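Local structure of DUF4440 domain-containing protein (3HZP) at residues 68-71 with 77-80; 70-75 with 110-115. The protein is of unknown function, but belongs to the NTF2-like proteins and is assembled here from two copies of the chain. All blocks are in the same frame, centred on the assembly; numbering follows the deposited sequence. Where two conformers were deposited one is given.

Interaction 1 of 2, residues 68-71 with 77-80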
loop_
_atom_site.group_PDB
_atom_site.type_symbol
_atom_site.label_atom_id
_atom_site.label_comp_id
_atom_site.label_asym_id
_atom_site.label_seq_id
_atom_site.Cartn_x
_atom_site.Cartn_y
_atom_site.Cartn_z
ATOM N N HIS A 68 4.912 3.441 11.683
ATOM C CA HIS A 68 3.868 2.602 12.294
ATOM C C HIS A 68 4.193 1.146 12.261
ATOM O O HIS A 68 3.679 0.402 13.111
ATOM C CB HIS A 68 2.558 2.832 11.564
ATOM C CG HIS A 68 2.171 4.266 11.518
ATOM N ND1 HIS A 68 1.922 5.011 12.659
ATOM C CD2 HIS A 68 2.004 5.098 10.473
ATOM C CE1 HIS A 68 1.601 6.240 12.293
ATOM N NE2 HIS A 68 1.671 6.327 10.985
ATOM N N LYS A 69 4.991 0.700 11.297
ATOM C CA LYS A 69 5.337 -0.723 11.182
ATOM C C LYS A 69 6.702 -0.816 10.540
ATOM O O LYS A 69 6.967 -0.137 9.534
ATOM C CB LYS A 69 4.324 -1.482 10.319
ATOM C CG LYS A 69 4.588 -2.961 10.187
ATOM C CD LYS A 69 3.515 -3.673 9.408
ATOM C CE LYS A 69 3.715 -5.150 9.382
ATOM N NZ LYS A 69 3.682 -5.757 10.750
ATOM N N PHE A 70 7.570 -1.628 11.111
ATOM C CA PHE A 70 8.806 -1.986 10.443
ATOM C C PHE A 70 9.073 -3.438 10.737
ATOM O O PHE A 70 9.073 -3.818 11.910
ATOM C CB PHE A 70 10.049 -1.177 10.901
ATOM C CG PHE A 70 11.278 -1.719 10.270
ATOM C CD1 PHE A 70 11.627 -1.343 8.987
ATOM C CD2 PHE A 70 12.019 -2.706 10.901
ATOM C CE1 PHE A 70 12.699 -1.995 8.351
ATOM C CE2 PHE A 70 13.094 -3.316 10.267
ATOM C CZ PHE A 70 13.423 -2.959 9.022
ATOM N N GLU A 71 9.357 -4.237 9.714
ATOM C CA GLU A 71 9.895 -5.555 9.971
ATOM C C GLU A 71 10.616 -6.089 8.764
ATOM O O GLU A 71 10.254 -5.805 7.626
ATOM C CB GLU A 71 8.821 -6.544 10.410
ATOM C CG GLU A 71 7.810 -6.870 9.449
ATOM C CD GLU A 71 6.795 -7.938 9.975
ATOM O OE1 GLU A 71 7.180 -8.888 10.680
ATOM O OE2 GLU A 71 5.636 -7.846 9.592
ATOM N N ALA A 77 14.431 -8.589 2.554
ATOM C CA ALA A 77 13.304 -7.734 2.251
ATOM C C ALA A 77 12.766 -7.125 3.543
ATOM O O ALA A 77 13.099 -7.575 4.616
ATOM C CB ALA A 77 12.198 -8.499 1.483
ATOM N N ALA A 78 11.925 -6.125 3.393
ATOM C CA ALA A 78 11.336 -5.455 4.546
ATOM C C ALA A 78 10.111 -4.695 4.165
ATOM O O ALA A 78 9.930 -4.280 3.010
ATOM C CB ALA A 78 12.340 -4.499 5.195
ATOM N N ILE A 79 9.273 -4.448 5.166
ATOM C CA ILE A 79 8.138 -3.567 5.056
ATOM C C ILE A 79 8.333 -2.403 6.036
ATOM O O ILE A 79 8.693 -2.630 7.181
ATOM C CB ILE A 79 6.780 -4.293 5.305
ATOM C CG1 ILE A 79 5.645 -3.267 5.301
ATOM C CG2 ILE A 79 6.758 -5.136 6.608
ATOM C CD1 ILE A 79 4.237 -3.946 5.167
ATOM N N CYS A 80 8.008 -1.192 5.579
ATOM C CA CYS A 80 7.951 -0.037 6.448
ATOM C C CYS A 80 6.716 0.771 6.108
ATOM O O CYS A 80 6.545 1.215 4.950
ATOM C CB CYS A 80 9.234 0.802 6.357
ATOM S SG CYS A 80 9.265 2.161 7.550
#
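With chi1 at 65°, E71 holds CG between its backbone N and carbonyl carbon, and CG2 of I79 takes the equivalent place on its own residue; the two side chains therefore run side by side on one sheet face, CG to CG2 3.5 Å. K69 reaches across I79 obliquely, its extended chain turning only at chi4 (61°), which brings NZ within 3.1 Å of OE2 of E71. NZ meets OE2 from above the carboxylate plane, but the strongest polar partner of each lies in the second subunit, D32 for K69 and K106 for E71, so this salt bridge belongs to a network across the interface. The backbones are antiparallel at 172°. E71 and I79 form a hydrogen-bonded pair, N of E71 to O of I79 at 3.1 Å and N of I79 to O of E71 at 3.0 Å. F70 and C80 make the adjoining non-hydrogen-bonded pair. On their face, CD1 of F70 lies 4.2 Å from CB of C80, which sits at the ring edge, while CE1 approaches CB of A78. Just before, a classic beta bulge sets H68 and K69 together opposite V81, both bonded to it through the backbone. Helix 4-15 packs on the F70 face, and strand 93-108 flanks strand 77-90.

Interaction 2 of 2, residues 70-75 with 110-115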
loop_
_atom_site.group_PDB
_atom_site.type_symbol
_atom_site.label_atom_id
_atom_site.label_comp_id
_atom_site.label_asym_id
_atom_site.label_seq_id
_atom_site.Cartn_x
_atom_site.Cartn_y
_atom_site.Cartn_z
ATOM N N PHE A 70 7.570 -1.628 11.111
ATOM C CA PHE A 70 8.806 -1.986 10.443
ATOM C C PHE A 70 9.073 -3.438 10.737
ATOM O O PHE A 70 9.073 -3.818 11.910
ATOM C CB PHE A 70 10.049 -1.177 10.901
ATOM C CG PHE A 70 11.278 -1.719 10.270
ATOM C CD1 PHE A 70 11.627 -1.343 8.987
ATOM C CD2 PHE A 70 12.019 -2.706 10.901
ATOM C CE1 PHE A 70 12.699 -1.995 8.351
ATOM C CE2 PHE A 70 13.094 -3.316 10.267
ATOM C CZ PHE A 70 13.423 -2.959 9.022
ATOM N N GLU A 71 9.357 -4.237 9.714
ATOM C CA GLU A 71 9.895 -5.555 9.971
ATOM C C GLU A 71 10.616 -6.089 8.764
ATOM O O GLU A 71 10.254 -5.805 7.626
ATOM C CB GLU A 71 8.821 -6.544 10.410
ATOM C CG GLU A 71 7.810 -6.870 9.449
ATOM C CD GLU A 71 6.795 -7.938 9.975
ATOM O OE1 GLU A 71 7.180 -8.888 10.680
ATOM O OE2 GLU A 71 5.636 -7.846 9.592
ATOM N N LEU A 72 11.650 -6.866 9.034
ATOM C CA LEU A 72 12.289 -7.657 7.992
ATOM C C LEU A 72 11.359 -8.761 7.550
ATOM O O LEU A 72 10.625 -9.310 8.392
ATOM C CB LEU A 72 13.588 -8.268 8.481
ATOM C CG LEU A 72 14.725 -7.319 8.716
ATOM C CD1 LEU A 72 15.930 -8.086 9.297
ATOM C CD2 LEU A 72 15.183 -6.570 7.421
ATOM N N LEU A 73 11.395 -9.075 6.264
ATOM C CA LEU A 73 10.634 -10.163 5.658
ATOM C C LEU A 73 11.706 -11.073 5.090
ATOM O O LEU A 73 12.141 -10.933 3.954
ATOM C CB LEU A 73 9.722 -9.603 4.608
ATOM C CG LEU A 73 8.662 -8.603 5.098
ATOM C CD1 LEU A 73 7.892 -7.955 3.965
ATOM C CD2 LEU A 73 7.717 -9.268 6.136
ATOM N N GLY A 74 12.202 -11.945 5.941
ATOM C CA GLY A 74 13.442 -12.629 5.689
ATOM C C GLY A 74 14.567 -11.662 5.801
ATOM O O GLY A 74 14.417 -10.524 6.245
ATOM N N SER A 75 15.699 -12.098 5.288
ATOM C CA SER A 75 16.924 -11.418 5.477
ATOM C C SER A 75 17.095 -10.264 4.476
ATOM O O SER A 75 17.810 -9.306 4.746
ATOM C CB SER A 75 18.023 -12.469 5.308
ATOM O OG SER A 75 17.618 -13.668 5.971
ATOM N N GLU A 110 23.441 -6.836 -2.186
ATOM C CA GLU A 110 23.784 -6.519 -0.801
ATOM C C GLU A 110 23.438 -5.097 -0.386
ATOM O O GLU A 110 23.858 -4.654 0.690
ATOM C CB GLU A 110 25.249 -6.851 -0.483
ATOM C CG GLU A 110 25.558 -8.310 -0.732
ATOM C CD GLU A 110 26.947 -8.730 -0.312
ATOM O OE1 GLU A 110 27.883 -7.919 -0.388
ATOM O OE2 GLU A 110 27.090 -9.911 0.039
ATOM N N LYS A 111 22.670 -4.390 -1.204
ATOM C CA LYS A 111 22.257 -3.028 -0.921
ATOM C C LYS A 111 20.763 -2.902 -0.895
ATOM O O LYS A 111 20.050 -3.426 -1.754
ATOM C CB LYS A 111 22.819 -2.082 -1.980
ATOM C CG LYS A 111 24.342 -2.110 -2.062
ATOM C CD LYS A 111 24.837 -1.516 -3.368
ATOM N N TRP A 112 20.240 -2.181 0.100
ATOM C CA TRP A 112 18.825 -1.954 0.202
ATOM C C TRP A 112 18.322 -0.996 -0.864
ATOM O O TRP A 112 18.907 0.081 -1.068
ATOM C CB TRP A 112 18.456 -1.403 1.599
ATOM C CG TRP A 112 18.526 -2.398 2.669
ATOM C CD1 TRP A 112 19.447 -2.457 3.682
ATOM C CD2 TRP A 112 17.629 -3.483 2.905
ATOM N NE1 TRP A 112 19.194 -3.522 4.502
ATOM C CE2 TRP A 112 18.072 -4.168 4.052
ATOM C CE3 TRP A 112 16.511 -3.954 2.248
ATOM C CZ2 TRP A 112 17.419 -5.285 4.546
ATOM C CZ3 TRP A 112 15.862 -5.024 2.749
ATOM C CH2 TRP A 112 16.314 -5.688 3.877
ATOM N N LYS A 113 17.212 -1.361 -1.494
ATOM C CA LYS A 113 16.543 -0.535 -2.484
ATOM C C LYS A 113 15.040 -0.548 -2.229
ATOM O O LYS A 113 14.488 -1.522 -1.751
ATOM C CB LYS A 113 16.816 -1.030 -3.919
ATOM C CG LYS A 113 18.286 -0.957 -4.270
ATOM C CD LYS A 113 18.544 -1.322 -5.699
ATOM C CE LYS A 113 18.191 -0.195 -6.641
ATOM N NZ LYS A 113 18.782 -0.352 -8.038
ATOM N N VAL A 114 14.378 0.563 -2.515
ATOM C CA VAL A 114 12.925 0.586 -2.395
ATOM C C VAL A 114 12.331 -0.164 -3.606
ATOM O O VAL A 114 12.777 0.061 -4.744
ATOM C CB VAL A 114 12.412 2.022 -2.206
ATOM C CG1 VAL A 114 12.689 2.909 -3.443
ATOM C CG2 VAL A 114 10.931 2.005 -1.858
ATOM N N ALA A 115 11.418 -1.111 -3.338
ATOM C CA ALA A 115 10.809 -2.014 -4.270
ATOM C C ALA A 115 9.372 -1.658 -4.597
ATOM O O ALA A 115 8.855 -2.087 -5.636
ATOM C CB ALA A 115 10.875 -3.456 -3.749
#
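The end of strand 57-72 and the turn that follows, part of the hairpin with strand 77-90, meet the indole of W112 near the start of strand 111-119. No hydrogen bond crosses between 70-75 and 110-115, and the 91 Å² buried in total makes the contact small; L72 and S75 are exposed, which places it at the surface. Its main element is apolar: CD2 of L72 lies 3.8 Å from CH2 of W112 and 3.9 Å from CZ2 of W112, so one methyl touches the benzo part of the indole at two adjacent carbons. The approach is oblique to the ring, and the two side chains cross at about a right angle. On W112, chi1 of -73° sets CG opposite the carbonyl carbon, and the indole extends from its strand toward the turn. A longer, weaker touch comes from the main chain: in the conformer given, O of S75 stands 4.0 Å from CH2 of W112, again obliquely, while the side chain of S75 starts away from the indole. The pyrrole side has a different partner: NE1 of W112 is hydrogen-bonded to E7 of helix 4-15, whose I11 also packs on the indole, and S4 of that helix touches L72. F105 and K107 of strand 93-108 are further neighbours of W112. The contact thus spans non-adjacent strands beside the N-terminal helix, consistent with the curved sheet and packed helices of the NTF2-like fold.

Both interactions use strand 57-72, with centres about 8 Å apart; their ranges overlap at F70 and E71, although L72 and S75 do the touching in interaction 2. Interaction 1 is partly buried and joins neighbouring strands: 308 Å² is buried between its segments, with paired backbone hydrogen bonds, F70, A78 and C80 on one face and I79 against the aliphatic parts of K69 and E71 on the other. Separately, K69 and E71 pair with charges of the second subunit. Interaction 2 reaches non-adjacent strand 111-119 by side-chain and carbonyl contacts alone. A77 bridges the two, its O 3.6 Å from CD2 of L72 and its N 3.7 Å from CH2 of W112. Helix 4-15 borders both.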